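Local coordinates for protein putative protease (Parabacteroides distasonis ATCC 8503, PDB 3KD4) that is of unknown function but is probably an exported bacterial hydrolase, tentatively assigned as a protease, at residues 313-317 and 352-356; 305-311 and 325-331; 127-133 and 202-208; 155-159 and 177-181. All coordinates share one frame; numbering follows the deposited sequence.

Contact 1: 313-317 and 352-356. With GOL (glycerol), chain N.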
# COMPACT_ATOMS: atom_id res chain seq x y z
N GLY A 313 4.86 2.68 -10.85
CA GLY A 313 5.63 3.41 -11.80
C GLY A 313 6.05 2.64 -13.03
O GLY A 313 6.38 3.25 -14.03
N HIS A 314 6.02 1.33 -13.02
CA HIS A 314 6.48 0.52 -14.15
C HIS A 314 5.35 0.21 -15.16
O HIS A 314 5.57 -0.46 -16.13
CB HIS A 314 7.08 -0.80 -13.60
CG HIS A 314 6.10 -1.65 -12.84
ND1 HIS A 314 5.96 -1.59 -11.47
CD2 HIS A 314 5.23 -2.60 -13.27
CE1 HIS A 314 5.04 -2.46 -11.08
NE2 HIS A 314 4.59 -3.09 -12.15
N LEU A 315 4.13 0.67 -14.90
CA LEU A 315 2.98 0.27 -15.71
C LEU A 315 2.74 1.19 -16.89
O LEU A 315 2.92 2.41 -16.80
CB LEU A 315 1.71 0.33 -14.89
CG LEU A 315 1.39 -0.72 -13.88
CD1 LEU A 315 0.00 -0.29 -13.35
CD2 LEU A 315 1.38 -2.15 -14.49
N ASP A 316 2.26 0.60 -17.98
CA ASP A 316 1.80 1.40 -19.09
C ASP A 316 0.39 1.82 -18.78
O ASP A 316 -0.54 1.04 -18.90
CB ASP A 316 1.83 0.57 -20.37
CG ASP A 316 1.21 1.32 -21.56
OD1 ASP A 316 0.72 2.46 -21.44
OD2 ASP A 316 1.19 0.71 -22.62
N THR A 317 0.23 3.06 -18.35
CA THR A 317 -1.07 3.54 -17.88
C THR A 317 -2.04 3.83 -19.05
O THR A 317 -3.22 4.00 -18.81
CB THR A 317 -0.95 4.75 -16.92
OG1 THR A 317 -0.29 5.82 -17.57
CG2 THR A 317 -0.14 4.35 -15.68
N LEU A 352 8.84 7.40 -8.15
CA LEU A 352 8.68 5.94 -8.10
C LEU A 352 7.31 5.51 -8.68
O LEU A 352 7.16 4.42 -9.17
CB LEU A 352 8.82 5.45 -6.66
CG LEU A 352 10.25 5.48 -6.07
CD1 LEU A 352 10.26 4.81 -4.71
CD2 LEU A 352 11.25 4.81 -7.01
N ASP A 353 6.33 6.40 -8.60
CA ASP A 353 4.97 6.11 -9.03
C ASP A 353 4.56 7.05 -10.16
O ASP A 353 5.18 8.07 -10.37
CB ASP A 353 4.01 6.32 -7.86
CG ASP A 353 4.27 5.35 -6.70
OD1 ASP A 353 4.85 4.26 -6.91
OD2 ASP A 353 3.90 5.71 -5.57
N LYS A 354 3.50 6.67 -10.85
CA LYS A 354 2.94 7.47 -11.94
C LYS A 354 1.65 8.07 -11.42
O LYS A 354 0.77 7.36 -10.94
CB LYS A 354 2.70 6.58 -13.16
CG LYS A 354 3.89 6.52 -14.11
CD LYS A 354 3.73 5.43 -15.17
CE LYS A 354 5.03 5.28 -15.99
NZ LYS A 354 4.73 4.62 -17.29
N VAL A 355 1.54 9.38 -11.51
CA VAL A 355 0.40 10.10 -10.98
C VAL A 355 -0.33 10.73 -12.14
O VAL A 355 0.29 11.41 -12.98
CB VAL A 355 0.86 11.14 -9.96
CG1 VAL A 355 -0.31 12.00 -9.44
CG2 VAL A 355 1.60 10.42 -8.83
N VAL A 356 -1.63 10.46 -12.25
CA VAL A 356 -2.43 10.99 -13.36
C VAL A 356 -3.71 11.59 -12.85
O VAL A 356 -4.43 10.93 -12.07
CB VAL A 356 -2.76 9.87 -14.37
CG1 VAL A 356 -3.44 10.47 -15.60
CG2 VAL A 356 -1.51 9.08 -14.75
C1 GOL N . 8.04 0.54 -10.31
O1 GOL N . 6.74 0.07 -9.99
C2 GOL N . 8.70 1.49 -9.28
O2 GOL N . 9.26 2.63 -9.91
C3 GOL N . 9.82 0.79 -8.52
O3 GOL N . 9.28 0.09 -7.44
O HOH W 1 5.92 2.04 -8.10
O HOH W 2 2.54 4.91 -18.87

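Contact 2: 305-311 and 325-331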
# COMPACT_ATOMS: atom_id res chain seq x y z
N SER A 305 -9.14 22.46 -8.08
CA SER A 305 -8.72 21.16 -7.56
C SER A 305 -9.16 20.02 -8.47
O SER A 305 -10.15 20.10 -9.22
CB SER A 305 -9.28 20.93 -6.14
OG SER A 305 -8.83 21.96 -5.24
N GLU A 306 -8.42 18.93 -8.38
CA GLU A 306 -8.73 17.71 -9.15
C GLU A 306 -8.31 16.46 -8.39
O GLU A 306 -7.30 16.47 -7.68
CB GLU A 306 -7.93 17.73 -10.44
CG GLU A 306 -8.68 18.09 -11.68
CD GLU A 306 -7.84 17.80 -12.95
OE1 GLU A 306 -6.83 18.49 -13.13
OE2 GLU A 306 -8.19 16.86 -13.70
N VAL A 307 -9.04 15.36 -8.60
CA VAL A 307 -8.66 14.06 -8.06
C VAL A 307 -7.52 13.49 -8.91
O VAL A 307 -7.47 13.68 -10.14
CB VAL A 307 -9.88 13.11 -7.98
CG1 VAL A 307 -9.47 11.72 -7.50
CG2 VAL A 307 -10.98 13.71 -7.06
N LEU A 308 -6.58 12.83 -8.25
CA LEU A 308 -5.46 12.17 -8.90
C LEU A 308 -5.47 10.69 -8.57
O LEU A 308 -5.77 10.30 -7.44
CB LEU A 308 -4.13 12.75 -8.40
CG LEU A 308 -3.97 14.27 -8.38
CD1 LEU A 308 -2.55 14.65 -7.87
CD2 LEU A 308 -4.23 14.87 -9.78
N ALA A 309 -5.12 9.89 -9.56
CA ALA A 309 -4.91 8.47 -9.39
C ALA A 309 -3.40 8.20 -9.38
O ALA A 309 -2.65 8.77 -10.18
CB ALA A 309 -5.60 7.69 -10.52
N VAL A 310 -2.96 7.32 -8.48
CA VAL A 310 -1.56 6.92 -8.37
C VAL A 310 -1.42 5.46 -8.76
O VAL A 310 -2.09 4.58 -8.18
CB VAL A 310 -1.04 7.12 -6.90
CG1 VAL A 310 0.48 6.84 -6.79
CG2 VAL A 310 -1.39 8.55 -6.38
N TYR A 311 -0.59 5.23 -9.77
CA TYR A 311 -0.29 3.91 -10.28
C TYR A 311 1.15 3.54 -9.98
O TYR A 311 2.01 4.43 -9.84
CB TYR A 311 -0.37 3.90 -11.81
CG TYR A 311 -1.71 4.18 -12.41
CD1 TYR A 311 -2.11 5.47 -12.70
CD2 TYR A 311 -2.57 3.14 -12.69
CE1 TYR A 311 -3.37 5.70 -13.31
CE2 TYR A 311 -3.78 3.37 -13.27
CZ TYR A 311 -4.17 4.64 -13.57
OH TYR A 311 -5.42 4.79 -14.11
N ILE A 325 -4.94 1.17 -9.93
CA ILE A 325 -4.76 2.35 -9.08
C ILE A 325 -4.44 1.89 -7.65
O ILE A 325 -5.15 1.05 -7.11
CB ILE A 325 -5.97 3.27 -9.10
CG1 ILE A 325 -6.20 3.82 -10.51
CG2 ILE A 325 -5.84 4.43 -8.05
CD1 ILE A 325 -7.53 4.61 -10.68
N GLN A 326 -3.36 2.42 -7.05
CA GLN A 326 -2.96 2.08 -5.69
C GLN A 326 -3.35 3.09 -4.67
O GLN A 326 -3.59 2.71 -3.54
CB GLN A 326 -1.43 1.75 -5.60
CG GLN A 326 -0.47 2.84 -6.01
CD GLN A 326 1.03 2.46 -5.80
OE1 GLN A 326 1.46 1.36 -6.17
NE2 GLN A 326 1.83 3.41 -5.20
N THR A 327 -3.41 4.38 -5.00
CA THR A 327 -3.77 5.43 -4.06
C THR A 327 -4.50 6.56 -4.80
O THR A 327 -4.31 6.71 -5.99
CB THR A 327 -2.48 6.03 -3.43
OG1 THR A 327 -1.61 4.97 -3.02
CG2 THR A 327 -2.78 6.93 -2.24
N LEU A 328 -5.27 7.35 -4.05
CA LEU A 328 -5.89 8.55 -4.54
C LEU A 328 -5.36 9.77 -3.78
O LEU A 328 -4.93 9.67 -2.64
CB LEU A 328 -7.38 8.46 -4.41
CG LEU A 328 -8.01 7.26 -5.11
CD1 LEU A 328 -9.37 7.04 -4.53
CD2 LEU A 328 -8.04 7.45 -6.64
N ALA A 329 -5.35 10.91 -4.46
CA ALA A 329 -4.97 12.16 -3.86
C ALA A 329 -5.79 13.26 -4.52
O ALA A 329 -6.54 13.03 -5.49
CB ALA A 329 -3.44 12.38 -4.04
N VAL A 330 -5.65 14.46 -3.99
CA VAL A 330 -6.28 15.62 -4.55
C VAL A 330 -5.18 16.67 -4.76
O VAL A 330 -4.34 16.89 -3.88
CB VAL A 330 -7.39 16.13 -3.63
CG1 VAL A 330 -8.01 17.46 -4.15
CG2 VAL A 330 -8.47 15.05 -3.48
N LYS A 331 -5.20 17.28 -5.93
CA LYS A 331 -4.34 18.40 -6.26
C LYS A 331 -5.14 19.69 -6.00
O LYS A 331 -6.28 19.79 -6.46
CB LYS A 331 -3.98 18.28 -7.75
CG LYS A 331 -3.41 19.48 -8.43
CD LYS A 331 -2.96 19.11 -9.87
CE LYS A 331 -4.09 18.93 -10.89
NZ LYS A 331 -4.43 20.17 -11.65

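Contact 3: 127-133 and 202-208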
# COMPACT_ATOMS: atom_id res chain seq x y z
N ALA A 127 -16.44 -2.03 -17.14
CA ALA A 127 -15.53 -2.69 -18.07
C ALA A 127 -14.88 -3.89 -17.40
O ALA A 127 -15.00 -4.05 -16.20
CB ALA A 127 -14.43 -1.66 -18.53
N LEU A 128 -14.23 -4.76 -18.17
CA LEU A 128 -13.35 -5.77 -17.60
C LEU A 128 -12.05 -5.04 -17.22
O LEU A 128 -11.44 -4.37 -18.05
CB LEU A 128 -13.10 -6.92 -18.59
CG LEU A 128 -12.21 -8.05 -18.09
CD1 LEU A 128 -12.79 -8.67 -16.78
CD2 LEU A 128 -12.03 -9.21 -19.10
N ASP A 129 -11.62 -5.17 -15.97
CA ASP A 129 -10.58 -4.34 -15.40
C ASP A 129 -9.78 -5.20 -14.38
O ASP A 129 -10.27 -5.45 -13.29
CB ASP A 129 -11.25 -3.12 -14.73
CG ASP A 129 -10.26 -2.00 -14.36
OD1 ASP A 129 -9.02 -2.20 -14.33
OD2 ASP A 129 -10.78 -0.87 -14.11
N ILE A 130 -8.61 -5.65 -14.78
CA ILE A 130 -7.86 -6.69 -14.07
C ILE A 130 -6.50 -6.13 -13.67
O ILE A 130 -5.87 -5.42 -14.45
CB ILE A 130 -7.65 -7.91 -14.99
CG1 ILE A 130 -9.01 -8.55 -15.36
CG2 ILE A 130 -6.82 -9.00 -14.33
CD1 ILE A 130 -8.90 -9.46 -16.59
N ASN A 131 -6.09 -6.43 -12.44
CA ASN A 131 -4.75 -6.22 -11.95
C ASN A 131 -4.44 -7.35 -10.96
O ASN A 131 -4.63 -7.20 -9.75
CB ASN A 131 -4.65 -4.87 -11.23
CG ASN A 131 -3.27 -4.63 -10.63
OD1 ASN A 131 -2.25 -5.01 -11.20
ND2 ASN A 131 -3.24 -3.98 -9.47
N GLU A 132 -3.98 -8.48 -11.46
CA GLU A 132 -3.92 -9.67 -10.64
C GLU A 132 -2.49 -10.06 -10.34
O GLU A 132 -1.71 -10.29 -11.25
CB GLU A 132 -4.66 -10.82 -11.31
CG GLU A 132 -4.85 -12.03 -10.42
CD GLU A 132 -5.97 -11.85 -9.41
OE1 GLU A 132 -6.68 -10.82 -9.49
OE2 GLU A 132 -6.15 -12.74 -8.56
N ARG A 133 -2.18 -10.14 -9.07
CA ARG A 133 -0.89 -10.69 -8.63
C ARG A 133 -0.86 -12.20 -8.87
O ARG A 133 -1.78 -12.88 -8.42
CB ARG A 133 -0.73 -10.45 -7.13
CG ARG A 133 0.61 -10.84 -6.60
CD ARG A 133 0.70 -10.74 -5.07
NE ARG A 133 -0.00 -11.86 -4.45
CZ ARG A 133 -1.14 -11.78 -3.77
NH1 ARG A 133 -1.73 -10.62 -3.58
NH2 ARG A 133 -1.68 -12.87 -3.28
N HIS A 202 2.39 -10.02 -12.66
CA HIS A 202 1.08 -9.47 -12.52
C HIS A 202 0.44 -9.40 -13.90
O HIS A 202 1.08 -8.95 -14.86
CB HIS A 202 1.12 -8.01 -12.04
CG HIS A 202 1.18 -7.85 -10.56
ND1 HIS A 202 2.33 -8.07 -9.84
CD2 HIS A 202 0.26 -7.37 -9.68
CE1 HIS A 202 2.11 -7.79 -8.56
NE2 HIS A 202 0.86 -7.37 -8.44
N LEU A 203 -0.84 -9.77 -13.97
CA LEU A 203 -1.62 -9.60 -15.20
C LEU A 203 -2.43 -8.32 -15.04
O LEU A 203 -3.18 -8.16 -14.06
CB LEU A 203 -2.54 -10.81 -15.40
CG LEU A 203 -3.49 -10.75 -16.60
CD1 LEU A 203 -2.65 -10.77 -17.91
CD2 LEU A 203 -4.51 -11.88 -16.54
N VAL A 204 -2.28 -7.41 -16.00
CA VAL A 204 -3.03 -6.15 -16.03
C VAL A 204 -3.73 -6.06 -17.38
O VAL A 204 -3.11 -6.29 -18.42
CB VAL A 204 -2.11 -4.93 -15.80
CG1 VAL A 204 -2.91 -3.58 -15.83
CG2 VAL A 204 -1.31 -5.14 -14.51
N ALA A 205 -5.02 -5.76 -17.34
CA ALA A 205 -5.83 -5.76 -18.54
C ALA A 205 -7.07 -4.92 -18.35
O ALA A 205 -7.59 -4.75 -17.22
CB ALA A 205 -6.23 -7.23 -18.97
N SER A 206 -7.57 -4.42 -19.48
CA SER A 206 -8.70 -3.51 -19.49
C SER A 206 -9.45 -3.57 -20.80
O SER A 206 -8.83 -3.65 -21.86
CB SER A 206 -8.18 -2.08 -19.28
OG SER A 206 -9.19 -1.11 -19.43
N THR A 207 -10.78 -3.46 -20.72
CA THR A 207 -11.61 -3.27 -21.90
C THR A 207 -12.13 -1.85 -22.03
O THR A 207 -12.95 -1.58 -22.91
CB THR A 207 -12.78 -4.29 -21.97
OG1 THR A 207 -13.68 -4.09 -20.90
CG2 THR A 207 -12.26 -5.78 -22.00
N TYR A 208 -11.66 -0.91 -21.19
CA TYR A 208 -11.95 0.48 -21.50
C TYR A 208 -11.23 0.85 -22.83
O TYR A 208 -10.26 0.22 -23.20
CB TYR A 208 -11.42 1.40 -20.40
CG TYR A 208 -12.18 1.38 -19.09
CD1 TYR A 208 -13.36 2.07 -18.94
CD2 TYR A 208 -11.66 0.71 -17.97
CE1 TYR A 208 -14.03 2.10 -17.71
CE2 TYR A 208 -12.31 0.74 -16.79
CZ TYR A 208 -13.47 1.46 -16.66
OH TYR A 208 -14.09 1.46 -15.47
O HOH W 3 -13.30 -0.32 -13.62

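Contact 4: 155-159 and 177-181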
# COMPACT_ATOMS: atom_id res chain seq x y z
N LEU A 155 -9.36 -4.58 -26.11
CA LEU A 155 -8.72 -5.24 -25.00
C LEU A 155 -7.24 -4.85 -25.01
O LEU A 155 -6.56 -4.97 -26.01
CB LEU A 155 -8.92 -6.75 -25.06
CG LEU A 155 -8.17 -7.58 -24.01
CD1 LEU A 155 -8.67 -7.27 -22.64
CD2 LEU A 155 -8.32 -9.08 -24.30
N ALA A 156 -6.78 -4.28 -23.91
CA ALA A 156 -5.34 -4.10 -23.72
C ALA A 156 -4.97 -5.02 -22.56
O ALA A 156 -5.69 -5.09 -21.56
CB ALA A 156 -5.00 -2.64 -23.42
N CYS A 157 -3.90 -5.77 -22.74
CA CYS A 157 -3.46 -6.67 -21.68
C CYS A 157 -1.95 -6.83 -21.71
O CYS A 157 -1.29 -6.73 -22.77
CB CYS A 157 -4.18 -8.03 -21.79
SG CYS A 157 -4.26 -8.76 -23.45
N GLY A 158 -1.42 -7.07 -20.53
CA GLY A 158 -0.01 -7.29 -20.39
C GLY A 158 0.28 -8.12 -19.16
O GLY A 158 -0.36 -7.95 -18.13
N LEU A 159 1.28 -8.97 -19.30
CA LEU A 159 1.81 -9.71 -18.18
C LEU A 159 3.11 -9.01 -17.78
O LEU A 159 4.06 -9.02 -18.53
CB LEU A 159 2.04 -11.15 -18.65
CG LEU A 159 2.57 -12.13 -17.62
CD1 LEU A 159 1.60 -12.18 -16.44
CD2 LEU A 159 2.81 -13.53 -18.20
N VAL A 177 -7.41 -14.56 -24.79
CA VAL A 177 -5.98 -14.54 -24.70
C VAL A 177 -5.60 -15.27 -23.41
O VAL A 177 -6.28 -15.14 -22.38
CB VAL A 177 -5.42 -13.10 -24.75
CG1 VAL A 177 -6.03 -12.24 -23.67
CG2 VAL A 177 -3.92 -13.09 -24.62
N HIS A 178 -4.55 -16.07 -23.49
CA HIS A 178 -4.12 -16.82 -22.35
C HIS A 178 -2.61 -16.86 -22.23
O HIS A 178 -1.90 -16.70 -23.22
CB HIS A 178 -4.74 -18.23 -22.29
CG HIS A 178 -4.40 -19.12 -23.44
ND1 HIS A 178 -5.18 -19.21 -24.58
CD2 HIS A 178 -3.39 -20.01 -23.60
CE1 HIS A 178 -4.65 -20.11 -25.40
NE2 HIS A 178 -3.56 -20.60 -24.84
N TRP A 179 -2.15 -17.07 -20.99
CA TRP A 179 -0.74 -17.24 -20.73
C TRP A 179 -0.55 -18.44 -19.79
O TRP A 179 -1.41 -18.70 -18.94
CB TRP A 179 -0.20 -16.00 -20.00
CG TRP A 179 -0.31 -14.69 -20.66
CD1 TRP A 179 0.72 -13.97 -21.17
CD2 TRP A 179 -1.49 -13.87 -20.80
NE1 TRP A 179 0.27 -12.77 -21.65
CE2 TRP A 179 -1.07 -12.66 -21.43
CE3 TRP A 179 -2.83 -14.01 -20.47
CZ2 TRP A 179 -1.96 -11.63 -21.75
CZ3 TRP A 179 -3.72 -12.99 -20.78
CH2 TRP A 179 -3.28 -11.82 -21.43
N THR A 180 0.62 -19.10 -19.87
CA THR A 180 0.98 -20.16 -18.95
C THR A 180 2.34 -19.87 -18.33
O THR A 180 3.34 -19.72 -19.03
CB THR A 180 0.97 -21.51 -19.63
OG1 THR A 180 -0.35 -21.75 -20.15
CG2 THR A 180 1.30 -22.65 -18.62
N LEU A 181 2.37 -19.66 -17.01
CA LEU A 181 3.64 -19.41 -16.32
C LEU A 181 3.99 -20.67 -15.53
O LEU A 181 3.09 -21.37 -15.04
CB LEU A 181 3.52 -18.20 -15.39
CG LEU A 181 3.17 -16.80 -15.91
CD1 LEU A 181 1.70 -16.65 -16.35
CD2 LEU A 181 3.50 -15.77 -14.81

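Contact 1: 313-317 and 352-356
K354 carries this contact, laying its long side chain along the loop 313-317. It was built in two conformers; in the one described here CG stands beside the backbone N (chi1 -90°) and everything beyond it is extended, which carries the ammonium past G313 to the carbonyl of L315. The bond from K354 NZ to L315 O is 2.9 Å, with the donor tilted 33° from the carbonyl plane. NZ also donates to a water, 2.7 Å away, that in turn accepts from T317 N, so in this conformer one lysine end ties together two points of the loop. The methyl side of T317 meets the lysine stem obliquely, T317 CG2 lying 4.1 Å from K354 CD. At the other end, G313 presses its CA against the carbonyl of L352, with G313 CA to L352 O at 3.2 Å. A second water accepts from G313 N and donates to D353 OD1, at 2.7 Å from that oxygen, while D353 OD2 forms a salt bridge with R349. Glycerol, probably from the crystallisation liquor, donates from its O2 to L352 O. The whole is a loop leaving strand 305-312 and held over the adjacent antiparallel strand 353-357, in part by a lysine in one of its conformers and by water, in a sheet-and-helix domain whose topology is consistent with a transglutaminase-like fold.

Contact 2: 305-311 and 325-331
Strands 305-311 and 327-331 run antiparallel, and E306 pairs with K331 through both backbone and side chains. Their backbones exchange two hydrogen bonds, K331 N to E306 O at 2.9 Å being the straighter. L308 and A329 form the next hydrogen-bonded pair, with L308 N to A329 O at 2.8 Å. At V310 the ladder swells into a classic beta bulge: Q326 and T327 both face it, Q326 N donating to V310 O at 2.7 Å, while the bond from T327 N to the same oxygen is weak.

Beyond the backbone, the side chains of E306 and K331 lie alongside each other. K331 starts out with CG anti to its N (chi1 165°) and then bends twice near its end, which brings NZ to E306 OE1 in a weak salt bridge at 3.3 Å. The L308 and K331 side chains cross at about a right angle, the L308 methyls resting on K331 CB. At the opposite end I325 touches two residues of the facing strand: its CD1 meets A309 CB at 3.6 Å and its CG1 lies 3.7 Å from Y311 CE2, approaching the ring obliquely.

What positions these groups lies further out. S359 OG bonds E306 OE2, N196 holds Q326 OE1, and L215 of helix 211-222 touches A309, Y311 and I325. V307 lies against helix 287-300.

The cohesion therefore rests on short main-chain bonds, with apolar contacts beside them; the long ion pair, on a lysine that is partly exposed, probably adds only modestly.

Contact 3: 127-133 and 202-208
Y208 lies flat over the methyl of A127: A127 CB stands over the centre of the ring, 3.5 Å from the centroid and only 6° off the ring normal, a CH-pi contact. The same ring offers its edge to D129, whose OD2 lies near the ring plane, 3.5 Å from Y208 CE2, with the carboxylate and ring planes perpendicular. A water donates to D129 OD2 and also bonds Y208 OH, and the carboxylate accepts from the backbone N of L322 (at OD2) and of A323 (at OD1).

At the other end H202 turns a face to R133. Here R133 CA sits over the face of the imidazole, offset toward its rim, 3.8 Å from its centroid. The guanidinium plane stands at 82° to the ring, bonded to Q135 O and E136, while S200 O takes up H202 ND1, fixing the ring's rotation. Between the two rings N131 and V204 point the same way side by side, N131 OD1 touching V204 CG2 at 3.4 Å.

On the reverse face I130 spans L203 and A205 with its methyls. T207 reaches back with OG1 between its own N and carbonyl carbon (chi1 65°), which lets it accept from L128 N at 2.9 Å and so extend the ladder past the strand's end. S206 OG takes the N of Y208 in an ST turn.

Strand 202-206 is the middle of a three-stranded antiparallel sheet, between 129-133 and 156-160, and the I130, L203 and A205 face packs on W15 of strand 6-17 and I147 of strand 140-150.

Contact 4: 155-159 and 177-181
This is a face-to-face contact between two beta sheets, made by apolar side chains across the gap. Strand 156-159 lies at the margin of the three-stranded sheet and strand 177-181 in the large mixed one; their short axes are 9.4 Å apart and run nearly parallel, 5° from each other.

W179 provides most of the surface on its side. With CG beside the backbone N (chi1 -59°), the indole reaches into the gap and meets two residues at different places. L159 slides past it in the opposite direction: its CD2 lies 3.7 Å from W179 CD1, coming in obliquely, and its CB lies 3.8 Å from W179 NE1. C157 meets the far end of the six-membered ring, SG being 3.8 Å from W179 CH2 and close to the ring plane, an edge-on sulfur-aromatic contact; since C157 was built in two conformers, this holds for one of them.

Such layering of two sheets, with the aromatic and aliphatic chains between them, is a beta-sandwich arrangement, here within the DUF3857 family region.

L159 CD2 also touches L181 CD1 at 3.8 Å, the two leucines meeting tip to tip. At the other end L155 CD2 approaches V177 CG1 obliquely at 4.0 Å, and V177 CG1 also touches C157 SG. V177 CG2 lies over one face of the W179 indole, toward its rim, and so limits how the ring can turn. Strand 140-150, next to 174-184 in the large sheet, adds I147, which touches L155, V177 and W179, while L203 of strand 202-206 meets the indole from the small sheet.

Contacts 3 and 4 share the small sheet: strand 202-206 is bonded to 127-133 in contact 3 and to 155-159, through V204 O and G158 N, beside contact 4. Contact 3 is the more buried, a backbone ladder; contact 4, farthest from the chain centre, joins the small sheet to the large one by apolar side chains alone. Contacts 1 and 2 belong to a different sheet, where strand 305-312 pairs with 327-334 on one edge and 353-357 on the other. Contact 2 is again main-chain pairing, whereas contact 1, partly open, relies on a lysine and waters. L315 touching V204 joins contacts 1 and 3 across the two sheets.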